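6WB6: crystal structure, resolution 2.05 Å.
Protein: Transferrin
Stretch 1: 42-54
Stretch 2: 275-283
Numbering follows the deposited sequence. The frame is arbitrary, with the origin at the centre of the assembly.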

ATOM      1  N   CYS A  42      13.492  -5.822  12.342  1.00 19.08           N
ATOM      2  CA  CYS A  42      14.954  -5.874  12.425  1.00 20.19           C
ATOM      3  C   CYS A  42      15.483  -4.825  13.382  1.00 16.93           C
ATOM      4  O   CYS A  42      16.405  -5.095  14.162  1.00 18.24           O
ATOM      5  CB  CYS A  42      15.600  -5.674  11.042  1.00 20.27           C
ATOM      6  SG  CYS A  42      15.706  -7.158  10.058  1.00 22.52           S
ATOM      7  N   LEU A  43      14.919  -3.613  13.335  1.00 16.88           N
ATOM      8  CA  LEU A  43      15.397  -2.555  14.220  1.00 17.01           C
ATOM      9  C   LEU A  43      15.226  -2.958  15.682  1.00 19.44           C
ATOM     10  O   LEU A  43      16.088  -2.660  16.518  1.00 25.10           O
ATOM     11  CB  LEU A  43      14.675  -1.233  13.923  1.00 19.43           C
ATOM     12  CG  LEU A  43      14.896  -0.710  12.491  1.00 29.00           C
ATOM     13  CD1 LEU A  43      13.929   0.423  12.166  1.00 28.52           C
ATOM     14  CD2 LEU A  43      16.357  -0.288  12.225  1.00 19.21           C
ATOM     15  N   SER A  44      14.115  -3.636  16.006  1.00 20.84           N
ATOM     16  CA  SER A  44      13.906  -4.125  17.365  1.00 28.05           C
ATOM     17  C   SER A  44      14.991  -5.128  17.744  1.00 20.81           C
ATOM     18  O   SER A  44      15.581  -5.039  18.826  1.00 19.13           O
ATOM     19  CB  SER A  44      12.522  -4.763  17.495  1.00 24.45           C
ATOM     20  OG  SER A  44      11.512  -3.780  17.615  1.00 36.65           O
ATOM     21  N   PHE A  45      15.282  -6.070  16.840  1.00 26.34           N
ATOM     22  CA  PHE A  45      16.336  -7.046  17.088  1.00 21.81           C
ATOM     23  C   PHE A  45      17.690  -6.384  17.214  1.00 19.02           C
ATOM     24  O   PHE A  45      18.564  -6.905  17.916  1.00 19.71           O
ATOM     25  CB  PHE A  45      16.401  -8.078  15.968  1.00 20.09           C
ATOM     26  CG  PHE A  45      15.256  -9.032  15.938  1.00 27.86           C
ATOM     27  CD1 PHE A  45      14.286  -9.034  16.941  1.00 25.41           C
ATOM     28  CD2 PHE A  45      15.161  -9.956  14.913  1.00 27.86           C
ATOM     29  CE1 PHE A  45      13.247  -9.935  16.902  1.00 25.66           C
ATOM     30  CE2 PHE A  45      14.124 -10.849  14.863  1.00 28.37           C
ATOM     31  CZ  PHE A  45      13.155 -10.840  15.870  1.00 26.87           C
ATOM     32  N   VAL A  46      17.909  -5.264  16.523  1.00 22.38           N
ATOM     33  CA  VAL A  46      19.187  -4.580  16.657  1.00 19.51           C
ATOM     34  C   VAL A  46      19.280  -3.939  18.024  1.00 19.26           C
ATOM     35  O   VAL A  46      20.292  -4.057  18.716  1.00 19.67           O
ATOM     36  CB  VAL A  46      19.393  -3.533  15.548  1.00 24.58           C
ATOM     37  CG1 VAL A  46      20.677  -2.708  15.833  1.00 21.06           C
ATOM     38  CG2 VAL A  46      19.478  -4.203  14.194  1.00 26.61           C
ATOM     39  N   GLN A  47      18.229  -3.228  18.425  1.00 24.98           N
ATOM     40  CA  GLN A  47      18.219  -2.654  19.765  1.00 27.61           C
ATOM     41  C   GLN A  47      18.410  -3.741  20.817  1.00 22.72           C
ATOM     42  O   GLN A  47      19.168  -3.566  21.775  1.00 24.63           O
ATOM     43  CB  GLN A  47      16.910  -1.910  20.014  1.00 26.28           C
ATOM     44  CG  GLN A  47      16.833  -1.305  21.417  1.00 23.46           C
ATOM     45  CD  GLN A  47      17.966  -0.343  21.671  1.00 27.29           C
ATOM     46  OE1 GLN A  47      18.355   0.434  20.796  1.00 31.22           O
ATOM     47  NE2 GLN A  47      18.524  -0.403  22.862  1.00 29.54           N
ATOM     48  N   GLN A  48      17.732  -4.869  20.642  1.00 23.49           N
ATOM     49  CA  GLN A  48      17.782  -5.998  21.564  1.00 27.14           C
ATOM     50  C   GLN A  48      19.045  -6.838  21.435  1.00 24.81           C
ATOM     51  O   GLN A  48      19.173  -7.838  22.147  1.00 22.00           O
ATOM     52  CB  GLN A  48      16.576  -6.912  21.339  1.00 30.67           C
ATOM     53  CG  GLN A  48      15.215  -6.325  21.725  1.00 20.82           C
ATOM     54  CD  GLN A  48      14.066  -7.111  21.090  1.00 26.25           C
ATOM     55  OE1 GLN A  48      14.273  -7.871  20.143  1.00 35.54           O
ATOM     56  NE2 GLN A  48      12.866  -6.949  21.616  1.00 32.97           N
ATOM     57  N   ARG A  49      19.950  -6.501  20.517  1.00 27.18           N
ATOM     58  CA  ARG A  49      21.200  -7.222  20.300  1.00 21.89           C
ATOM     59  C   ARG A  49      21.028  -8.644  19.793  1.00 25.01           C
ATOM     60  O   ARG A  49      21.985  -9.419  19.871  1.00 24.12           O
ATOM     61  CB  ARG A  49      22.057  -7.283  21.571  1.00 23.01           C
ATOM     62  CG  ARG A  49      22.995  -6.099  21.772  1.00 24.84           C
ATOM     63  CD  ARG A  49      22.247  -4.790  22.027  1.00 27.27           C
ATOM     64  NE  ARG A  49      23.169  -3.692  22.319  1.00 19.05           N
ATOM     65  CZ  ARG A  49      22.830  -2.411  22.419  1.00 18.37           C
ATOM     66  NH1 ARG A  49      21.575  -2.019  22.249  1.00 23.14           N
ATOM     67  NH2 ARG A  49      23.754  -1.513  22.683  1.00 28.38           N
ATOM     68  N   GLN A  50      19.849  -9.040  19.289  1.00 20.11           N
ATOM     69  CA  GLN A  50      19.802 -10.285  18.522  1.00 17.59           C
ATOM     70  C   GLN A  50      20.377 -10.113  17.129  1.00 19.15           C
ATOM     71  O   GLN A  50      20.527 -11.092  16.402  1.00 17.62           O
ATOM     72  CB  GLN A  50      18.388 -10.808  18.344  1.00 19.88           C
ATOM     73  CG  GLN A  50      17.667 -11.210  19.604  1.00 24.84           C
ATOM     74  CD  GLN A  50      16.224 -11.574  19.294  1.00 34.06           C
ATOM     75  OE1 GLN A  50      15.286 -10.957  19.798  1.00 30.52           O
ATOM     76  NE2 GLN A  50      16.041 -12.569  18.442  1.00 31.40           N
ATOM     77  N   ALA A  51      20.615  -8.885  16.721  1.00 14.47           N
ATOM     78  CA  ALA A  51      21.354  -8.588  15.512  1.00 20.69           C
ATOM     79  C   ALA A  51      22.218  -7.407  15.859  1.00 17.54           C
ATOM     80  O   ALA A  51      22.021  -6.765  16.896  1.00 26.01           O
ATOM     81  CB  ALA A  51      20.430  -8.297  14.326  1.00 26.58           C
ATOM     82  N   ASP A  52      23.188  -7.122  15.001  1.00 17.43           N
ATOM     83  CA  ASP A  52      24.104  -6.027  15.254  1.00 15.85           C
ATOM     84  C   ASP A  52      23.892  -4.853  14.317  1.00 21.44           C
ATOM     85  O   ASP A  52      24.178  -3.724  14.710  1.00 24.08           O
ATOM     86  CB  ASP A  52      25.558  -6.508  15.145  1.00 14.99           C
ATOM     87  CG  ASP A  52      25.867  -7.626  16.149  1.00 21.99           C
ATOM     88  OD1 ASP A  52      25.606  -7.422  17.348  1.00 23.26           O
ATOM     89  OD2 ASP A  52      26.350  -8.689  15.736  1.00 19.08           O
ATOM     90  N   PHE A  53      23.369  -5.085  13.112  1.00 20.02           N
ATOM     91  CA  PHE A  53      23.129  -3.991  12.182  1.00 22.73           C
ATOM     92  C   PHE A  53      22.159  -4.431  11.101  1.00 22.05           C
ATOM     93  O   PHE A  53      21.895  -5.625  10.897  1.00 26.60           O
ATOM     94  CB  PHE A  53      24.429  -3.499  11.546  1.00 16.15           C
ATOM     95  CG  PHE A  53      25.052  -4.495  10.580  1.00 21.39           C
ATOM     96  CD1 PHE A  53      25.447  -5.754  11.011  1.00 17.70           C
ATOM     97  CD2 PHE A  53      25.259  -4.142   9.241  1.00 21.37           C
ATOM     98  CE1 PHE A  53      26.043  -6.669  10.117  1.00 24.08           C
ATOM     99  CE2 PHE A  53      25.847  -5.018   8.339  1.00 18.36           C
ATOM    100  CZ  PHE A  53      26.238  -6.283   8.750  1.00 21.97           C
ATOM    101  N   VAL A  54      21.664  -3.430  10.383  1.00 20.88           N
ATOM    102  CA  VAL A  54      20.658  -3.623   9.354  1.00 17.16           C
ATOM    103  C   VAL A  54      20.677  -2.413   8.423  1.00 15.92           C
ATOM    104  O   VAL A  54      20.934  -1.289   8.872  1.00 20.03           O
ATOM    105  CB  VAL A  54      19.275  -3.831   9.991  1.00 22.65           C
ATOM    106  CG1 VAL A  54      18.839  -2.549  10.726  1.00 19.10           C
ATOM    107  CG2 VAL A  54      18.275  -4.269   8.949  1.00 18.55           C
ATOM    108  N   GLY A 275      21.773   3.930   4.469  1.00 22.20           N
ATOM    109  CA  GLY A 275      22.977   3.294   4.969  1.00 26.49           C
ATOM    110  C   GLY A 275      22.699   2.156   5.927  1.00 19.20           C
ATOM    111  O   GLY A 275      21.708   1.440   5.779  1.00 21.11           O
ATOM    112  N   LEU A 276      23.579   1.970   6.904  1.00 23.44           N
ATOM    113  CA  LEU A 276      23.463   0.892   7.878  1.00 22.68           C
ATOM    114  C   LEU A 276      23.330   1.497   9.263  1.00 22.76           C
ATOM    115  O   LEU A 276      24.008   2.477   9.589  1.00 19.81           O
ATOM    116  CB  LEU A 276      24.674  -0.042   7.866  1.00 26.79           C
ATOM    117  CG  LEU A 276      25.099  -0.631   6.528  1.00 26.11           C
ATOM    118  CD1 LEU A 276      26.510  -1.232   6.662  1.00 19.42           C
ATOM    119  CD2 LEU A 276      24.058  -1.661   6.100  1.00 16.15           C
ATOM    120  N   ILE A 277      22.462   0.902  10.061  1.00 20.48           N
ATOM    121  CA  ILE A 277      22.248   1.293  11.443  1.00 25.08           C
ATOM    122  C   ILE A 277      22.618   0.095  12.314  1.00 19.40           C
ATOM    123  O   ILE A 277      22.399  -1.056  11.925  1.00 20.31           O
ATOM    124  CB  ILE A 277      20.781   1.745  11.641  1.00 26.05           C
ATOM    125  CG1 ILE A 277      20.639   2.726  12.819  1.00 26.65           C
ATOM    126  CG2 ILE A 277      19.883   0.535  11.785  1.00 24.65           C
ATOM    127  CD1 ILE A 277      19.181   3.170  13.105  1.00 28.93           C
ATOM    128  N   GLY A 278      23.213   0.358  13.471  1.00 24.38           N
ATOM    129  CA  GLY A 278      23.493  -0.702  14.419  1.00 22.57           C
ATOM    130  C   GLY A 278      23.406  -0.198  15.843  1.00 28.64           C
ATOM    131  O   GLY A 278      23.307   1.005  16.099  1.00 25.80           O
ATOM    132  N   HIS A 279      23.428  -1.141  16.784  1.00 23.35           N
ATOM    133  CA  HIS A 279      23.417  -0.731  18.170  1.00 19.04           C
ATOM    134  C   HIS A 279      24.769  -0.156  18.556  1.00 22.67           C
ATOM    135  O   HIS A 279      25.778  -0.339  17.873  1.00 29.28           O
ATOM    136  CB  HIS A 279      23.046  -1.884  19.088  1.00 27.33           C
ATOM    137  CG  HIS A 279      23.923  -3.084  18.945  1.00 19.51           C
ATOM    138  ND1 HIS A 279      25.203  -3.136  19.443  1.00 19.69           N
ATOM    139  CD2 HIS A 279      23.692  -4.284  18.369  1.00 17.48           C
ATOM    140  CE1 HIS A 279      25.730  -4.316  19.167  1.00 25.09           C
ATOM    141  NE2 HIS A 279      24.834  -5.032  18.517  1.00 23.40           N
ATOM    142  N   ASN A 280      24.770   0.570  19.664  1.00 22.34           N
ATOM    143  CA  ASN A 280      25.937   1.351  20.042  1.00 28.24           C
ATOM    144  C   ASN A 280      27.143   0.458  20.317  1.00 33.15           C
ATOM    145  O   ASN A 280      28.287   0.894  20.141  1.00 28.00           O
ATOM    146  CB  ASN A 280      25.592   2.210  21.258  1.00 25.56           C
ATOM    147  CG  ASN A 280      26.672   3.180  21.610  1.00 31.35           C
ATOM    148  OD1 ASN A 280      27.004   4.067  20.823  1.00 43.89           O
ATOM    149  ND2 ASN A 280      27.221   3.043  22.815  1.00 36.01           N
ATOM    150  N   ASP A 281      26.919  -0.796  20.724  1.00 28.35           N
ATOM    151  CA  ASP A 281      28.055  -1.684  20.963  1.00 26.07           C
ATOM    152  C   ASP A 281      28.760  -2.104  19.676  1.00 31.84           C
ATOM    153  O   ASP A 281      29.737  -2.853  19.747  1.00 35.05           O
ATOM    154  CB  ASP A 281      27.628  -2.948  21.696  1.00 21.66           C
ATOM    155  CG  ASP A 281      26.799  -2.677  22.947  1.00 34.13           C
ATOM    156  OD1 ASP A 281      26.997  -1.640  23.608  1.00 38.38           O
ATOM    157  OD2 ASP A 281      25.942  -3.532  23.268  1.00 33.60           O
ATOM    158  N   VAL A 282      28.263  -1.696  18.505  1.00 30.76           N
ATOM    159  CA  VAL A 282      28.995  -1.951  17.268  1.00 32.63           C
ATOM    160  C   VAL A 282      30.194  -1.027  17.168  1.00 37.08           C
ATOM    161  O   VAL A 282      31.186  -1.356  16.511  1.00 39.29           O
ATOM    162  CB  VAL A 282      28.082  -1.793  16.038  1.00 31.02           C
ATOM    163  CG1 VAL A 282      28.893  -1.754  14.772  1.00 46.03           C
ATOM    164  CG2 VAL A 282      27.088  -2.941  15.961  1.00 36.92           C
ATOM    165  N   LEU A 283      30.117   0.153  17.776  1.00 42.55           N
ATOM    166  CA  LEU A 283      31.277   1.026  17.808  1.00 44.39           C
ATOM    167  C   LEU A 283      32.432   0.300  18.489  1.00 42.43           C
ATOM    168  O   LEU A 283      32.246  -0.696  19.192  1.00 56.43           O
ATOM    169  CB  LEU A 283      30.945   2.328  18.534  1.00 40.43           C
ATOM    170  CG  LEU A 283      30.357   3.429  17.652  1.00 41.63           C
ATOM    171  CD1 LEU A 283      29.243   2.891  16.796  1.00 40.23           C
ATOM    172  CD2 LEU A 283      29.870   4.569  18.512  1.00 49.35           C
TER

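Residues 42–54 finish a helix, turn at Arg49 and enter, at Phe53, a strand that runs antiparallel to the strand beginning at Gly275. The strands are tied by paired backbone hydrogen bonds, Val54 N to Ile277 O and Ile277 N to Val54 O, both 2.9 Å. One residue back, Phe53 lies opposite Gly278 with their CA atoms only 4.0 Å apart. Glycine suits this pinch: an ideal CB there would lie 2.6 Å from Asp52 O, a clash, and 3.4 Å from Phe53 CB. In its absence Asp52 O settles 3.1 Å from Gly278 CA, and Val282 CG2 closes in on the same oxygen at 3.3 Å.

On the sheet face carrying Val54 and Ile277, Ile277 CG2 packs against two neighbouring methyls, Val54 CG1 at 3.4 Å and Leu43 CD2 at 3.6 Å, nesting into the notch they make, so the branched side chain joins strand to helix in a buried apolar pocket. Further along the helix, Val46 CG1 presses on the backbone, 3.3 Å from His279 N. Phe53 meets Leu276 more loosely, CD2 to CD1 at 4.1 Å.

His279 points toward the first stretch and gives up the largest area of any residue here. Its ring fills a buried slot: Asp52 OD1 accepts a hydrogen bond from NE2 at the ring edge (2.8 Å), Ala51 O approaches CD2 at that edge (3.3 Å), and Arg49 covers one face, its CG 4.0 Å from the ring centroid.

Arg49, with positive phi, closes the helix in a Schellman motif. Its long side chain folds over His279, CZ lying 3.4 Å from His279 CB, while the guanidinium edge engages Asp281 in a salt bridge, NE to OD2 at 2.9 Å. Arg49 NH1 also donates to Gln47 O (2.9 Å), bracing the arm against its own helix.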